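Local coordinates for protein phospholipase C-beta (PLC-beta) (Sepia officinalis, PDB 3QR0) that belongs to the phospholipase C-beta family of multidomain enzymes, joining a PH domain, EF-hand-like repeats, a calcium-binding TIM-barrel catalytic domain assembled from X and Y halves, and a C2 domain, at residues 439-451 with 512-524. Numbering follows the deposited sequence.
Sequences LLLDKPIDGHPLK and EEMSALVNYIQPV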
# COMPACT_ATOMS: atom_id res chain seq x y z
N LEU A 439 -6.90 23.00 11.01
CA LEU A 439 -5.95 22.14 10.27
C LEU A 439 -4.98 22.94 9.40
O LEU A 439 -3.87 22.49 9.13
CB LEU A 439 -6.70 21.15 9.38
CG LEU A 439 -7.74 20.24 10.04
CD1 LEU A 439 -8.44 19.39 8.97
CD2 LEU A 439 -7.11 19.36 11.11
N LEU A 440 -5.40 24.11 8.95
CA LEU A 440 -4.59 24.92 8.04
C LEU A 440 -3.42 25.57 8.77
O LEU A 440 -3.63 26.30 9.75
CB LEU A 440 -5.46 25.99 7.39
CG LEU A 440 -4.81 26.82 6.28
CD1 LEU A 440 -4.33 25.93 5.14
CD2 LEU A 440 -5.82 27.85 5.78
N LEU A 441 -2.21 25.31 8.30
CA LEU A 441 -1.02 25.96 8.84
C LEU A 441 -0.81 27.27 8.09
O LEU A 441 -0.12 27.32 7.07
CB LEU A 441 0.22 25.07 8.73
CG LEU A 441 1.44 25.60 9.50
CD1 LEU A 441 1.25 25.43 11.01
CD2 LEU A 441 2.72 24.93 9.04
N ASP A 442 -1.41 28.34 8.62
CA ASP A 442 -1.40 29.64 7.95
C ASP A 442 -0.33 30.59 8.51
O ASP A 442 -0.27 31.75 8.11
CB ASP A 442 -2.79 30.29 8.03
CG ASP A 442 -3.23 30.56 9.46
OD1 ASP A 442 -2.51 30.17 10.40
OD2 ASP A 442 -4.31 31.16 9.65
N LYS A 443 0.50 30.08 9.43
CA LYS A 443 1.55 30.86 10.09
C LYS A 443 2.74 29.98 10.47
O LYS A 443 2.56 28.79 10.73
CB LYS A 443 1.01 31.48 11.38
CG LYS A 443 0.31 32.82 11.23
CD LYS A 443 0.06 33.48 12.59
CE LYS A 443 1.35 33.63 13.40
NZ LYS A 443 1.25 34.68 14.46
N PRO A 444 3.95 30.56 10.52
CA PRO A 444 5.10 29.81 11.04
C PRO A 444 4.91 29.40 12.50
O PRO A 444 4.24 30.11 13.25
CB PRO A 444 6.27 30.80 10.92
CG PRO A 444 5.83 31.79 9.92
CD PRO A 444 4.35 31.90 10.06
N ILE A 445 5.49 28.27 12.90
CA ILE A 445 5.40 27.80 14.29
C ILE A 445 6.60 28.27 15.11
O ILE A 445 7.60 28.73 14.56
CB ILE A 445 5.27 26.25 14.36
CG1 ILE A 445 6.55 25.55 13.89
CG2 ILE A 445 4.07 25.79 13.55
CD1 ILE A 445 6.57 24.07 14.21
N ASP A 446 6.49 28.13 16.43
CA ASP A 446 7.55 28.56 17.33
C ASP A 446 8.84 27.77 17.12
O ASP A 446 8.81 26.55 16.95
CB ASP A 446 7.12 28.44 18.80
CG ASP A 446 7.88 29.39 19.70
OD1 ASP A 446 7.64 30.61 19.59
OD2 ASP A 446 8.73 28.92 20.49
N GLY A 447 9.96 28.48 17.13
CA GLY A 447 11.28 27.88 16.91
C GLY A 447 11.68 27.77 15.45
O GLY A 447 12.83 27.45 15.15
N HIS A 448 10.74 28.04 14.54
CA HIS A 448 10.99 27.85 13.11
C HIS A 448 10.52 29.05 12.28
O HIS A 448 9.62 28.93 11.45
CB HIS A 448 10.33 26.55 12.64
CG HIS A 448 10.92 25.33 13.27
ND1 HIS A 448 11.99 24.66 12.73
CD2 HIS A 448 10.61 24.69 14.42
CE1 HIS A 448 12.31 23.64 13.51
NE2 HIS A 448 11.49 23.64 14.55
N PRO A 449 11.16 30.21 12.49
CA PRO A 449 10.84 31.37 11.67
C PRO A 449 11.37 31.18 10.25
O PRO A 449 12.25 30.34 10.02
CB PRO A 449 11.57 32.51 12.37
CG PRO A 449 12.72 31.86 13.04
CD PRO A 449 12.27 30.48 13.42
N LEU A 450 10.83 31.96 9.31
CA LEU A 450 11.23 31.88 7.91
C LEU A 450 12.44 32.78 7.66
O LEU A 450 12.33 33.81 7.00
CB LEU A 450 10.06 32.27 7.00
CG LEU A 450 8.77 31.46 7.17
CD1 LEU A 450 7.65 32.05 6.31
CD2 LEU A 450 8.98 29.98 6.84
N LYS A 451 13.58 32.38 8.20
CA LYS A 451 14.84 33.09 8.02
C LYS A 451 15.87 32.10 7.51
O LYS A 451 15.73 30.90 7.72
CB LYS A 451 15.31 33.70 9.35
CG LYS A 451 14.42 34.83 9.87
CD LYS A 451 14.91 35.33 11.23
CE LYS A 451 14.09 36.52 11.70
NZ LYS A 451 14.56 37.02 13.02
N GLU A 512 -2.68 38.28 -2.60
CA GLU A 512 -2.17 38.37 -1.24
C GLU A 512 -2.82 37.35 -0.29
O GLU A 512 -2.16 36.83 0.60
CB GLU A 512 -2.32 39.80 -0.69
CG GLU A 512 -1.66 40.02 0.67
CD GLU A 512 -1.17 41.44 0.88
OE1 GLU A 512 -1.83 42.39 0.41
OE2 GLU A 512 -0.12 41.62 1.53
N GLU A 513 -4.10 37.04 -0.50
CA GLU A 513 -4.81 36.07 0.35
C GLU A 513 -4.27 34.65 0.19
O GLU A 513 -4.26 33.88 1.16
CB GLU A 513 -6.32 36.06 0.07
CG GLU A 513 -7.07 37.29 0.56
CD GLU A 513 -7.08 38.43 -0.45
OE1 GLU A 513 -7.85 39.39 -0.22
OE2 GLU A 513 -6.34 38.38 -1.45
N MET A 514 -3.84 34.29 -1.02
CA MET A 514 -3.23 32.97 -1.25
C MET A 514 -1.79 32.98 -0.77
O MET A 514 -1.36 32.06 -0.09
CB MET A 514 -3.30 32.56 -2.72
CG MET A 514 -4.62 31.92 -3.14
SD MET A 514 -5.11 30.51 -2.13
CE MET A 514 -3.74 29.39 -2.42
N SER A 515 -1.04 34.01 -1.15
CA SER A 515 0.33 34.20 -0.67
C SER A 515 0.42 34.05 0.85
O SER A 515 1.33 33.38 1.36
CB SER A 515 0.85 35.56 -1.10
OG SER A 515 2.24 35.69 -0.85
N ALA A 516 -0.54 34.64 1.57
CA ALA A 516 -0.57 34.64 3.04
C ALA A 516 -0.60 33.25 3.67
O ALA A 516 -0.16 33.08 4.80
CB ALA A 516 -1.77 35.46 3.55
N LEU A 517 -1.13 32.26 2.95
CA LEU A 517 -1.23 30.90 3.47
C LEU A 517 0.06 30.08 3.29
O LEU A 517 0.18 28.99 3.84
CB LEU A 517 -2.39 30.16 2.81
CG LEU A 517 -3.75 30.85 2.88
CD1 LEU A 517 -4.78 30.04 2.14
CD2 LEU A 517 -4.19 31.09 4.33
N VAL A 518 1.03 30.62 2.54
CA VAL A 518 2.27 29.90 2.23
C VAL A 518 3.34 30.25 3.25
O VAL A 518 3.49 31.41 3.63
CB VAL A 518 2.77 30.23 0.81
CG1 VAL A 518 4.02 29.43 0.48
CG2 VAL A 518 1.68 29.96 -0.22
N ASN A 519 4.08 29.24 3.71
CA ASN A 519 5.17 29.47 4.66
C ASN A 519 6.35 28.52 4.43
O ASN A 519 7.34 28.93 3.84
CB ASN A 519 4.67 29.42 6.12
CG ASN A 519 3.58 28.39 6.34
OD1 ASN A 519 3.82 27.19 6.22
ND2 ASN A 519 2.38 28.85 6.68
N TYR A 520 6.23 27.27 4.87
CA TYR A 520 7.37 26.35 4.84
C TYR A 520 7.59 25.69 3.48
O TYR A 520 8.68 25.18 3.21
CB TYR A 520 7.23 25.28 5.92
CG TYR A 520 7.31 25.87 7.30
CD1 TYR A 520 8.50 26.41 7.78
CD2 TYR A 520 6.18 25.92 8.12
CE1 TYR A 520 8.57 26.97 9.04
CE2 TYR A 520 6.24 26.48 9.38
CZ TYR A 520 7.44 27.00 9.84
OH TYR A 520 7.50 27.56 11.09
N ILE A 521 6.56 25.69 2.64
CA ILE A 521 6.65 25.03 1.34
C ILE A 521 6.48 26.06 0.25
O ILE A 521 5.47 26.08 -0.45
CB ILE A 521 5.60 23.90 1.18
CG1 ILE A 521 5.45 23.08 2.46
CG2 ILE A 521 5.99 23.00 0.01
CD1 ILE A 521 6.70 22.34 2.90
N GLN A 522 7.47 26.94 0.12
CA GLN A 522 7.40 28.02 -0.84
C GLN A 522 8.06 27.62 -2.15
O GLN A 522 9.27 27.46 -2.21
CB GLN A 522 8.08 29.28 -0.28
CG GLN A 522 7.88 30.49 -1.17
CD GLN A 522 8.66 31.70 -0.70
OE1 GLN A 522 9.04 31.80 0.47
NE2 GLN A 522 8.88 32.64 -1.62
N PRO A 523 7.26 27.48 -3.23
CA PRO A 523 7.84 27.12 -4.52
C PRO A 523 8.52 28.30 -5.17
O PRO A 523 7.91 29.36 -5.31
CB PRO A 523 6.62 26.67 -5.33
CG PRO A 523 5.47 27.43 -4.75
CD PRO A 523 5.82 27.78 -3.33
N VAL A 524 9.78 28.12 -5.57
CA VAL A 524 10.54 29.17 -6.23
C VAL A 524 11.18 28.62 -7.50
O VAL A 524 11.39 27.41 -7.63
CB VAL A 524 11.65 29.75 -5.32
CG1 VAL A 524 11.04 30.37 -4.06
CG2 VAL A 524 12.68 28.68 -4.96
O HOH W 1 0.89 26.51 4.59
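Asp442 and Leu517 bring the two backbones closest, their CA atoms 4.7 Å apart, and the chains have already spread at Pro444 and Asn519. The contact joins the X and Y halves of the TIM-barrel domain: 439-451 is a loop between helix 422-436 and strand 466-469, whereas 512-524 runs from a short helix through a type I turn, Ser515 to Val518, into the barrel strand 522-523. A type II turn from Ile445 to His448 folds the loop around the hydroxyl end of Tyr520. There the OH accepts a hydrogen bond from Ile445 N (2.8 Å) and donates a short one to His448 O (2.5 Å), so a single side-chain oxygen ties both ends of the turn, and both partners lie at the ring edge. With chi1 at -65°, CG stands beside the backbone N of Tyr520 and the ring extends into the loop. Leu441 CD2 meets the ring edge at Tyr520 CD2, while Leu450 CD2 lies obliquely against Tyr520 CD1, 3.7 Å away; Pro444 CB packs near the hydroxyl, and Pro457 from the following loop also touches Tyr520. Leu440 and Leu517 cross at about a right angle, meeting through their CD2 methyls, and Leu440 also leans on Asn433 of helix 422-436. Asn519 uses both ends of its buried amide: OD1 receives the N-H of Tyr520, the next residue, at 2.8 Å, which restrains rotation of the group, while ND2 reaches across to Leu441 O. A water lies between Leu441 O (2.8 Å) and Leu517 O (2.7 Å), close enough to hydrogen-bond to either. The ND2 bond to Leu441 O is 3.0 Å long and nearly straight (166°); Leu441 O lies in the amide plane of Asn519, but ND2 stands 45° out of the Leu441 carbonyl plane.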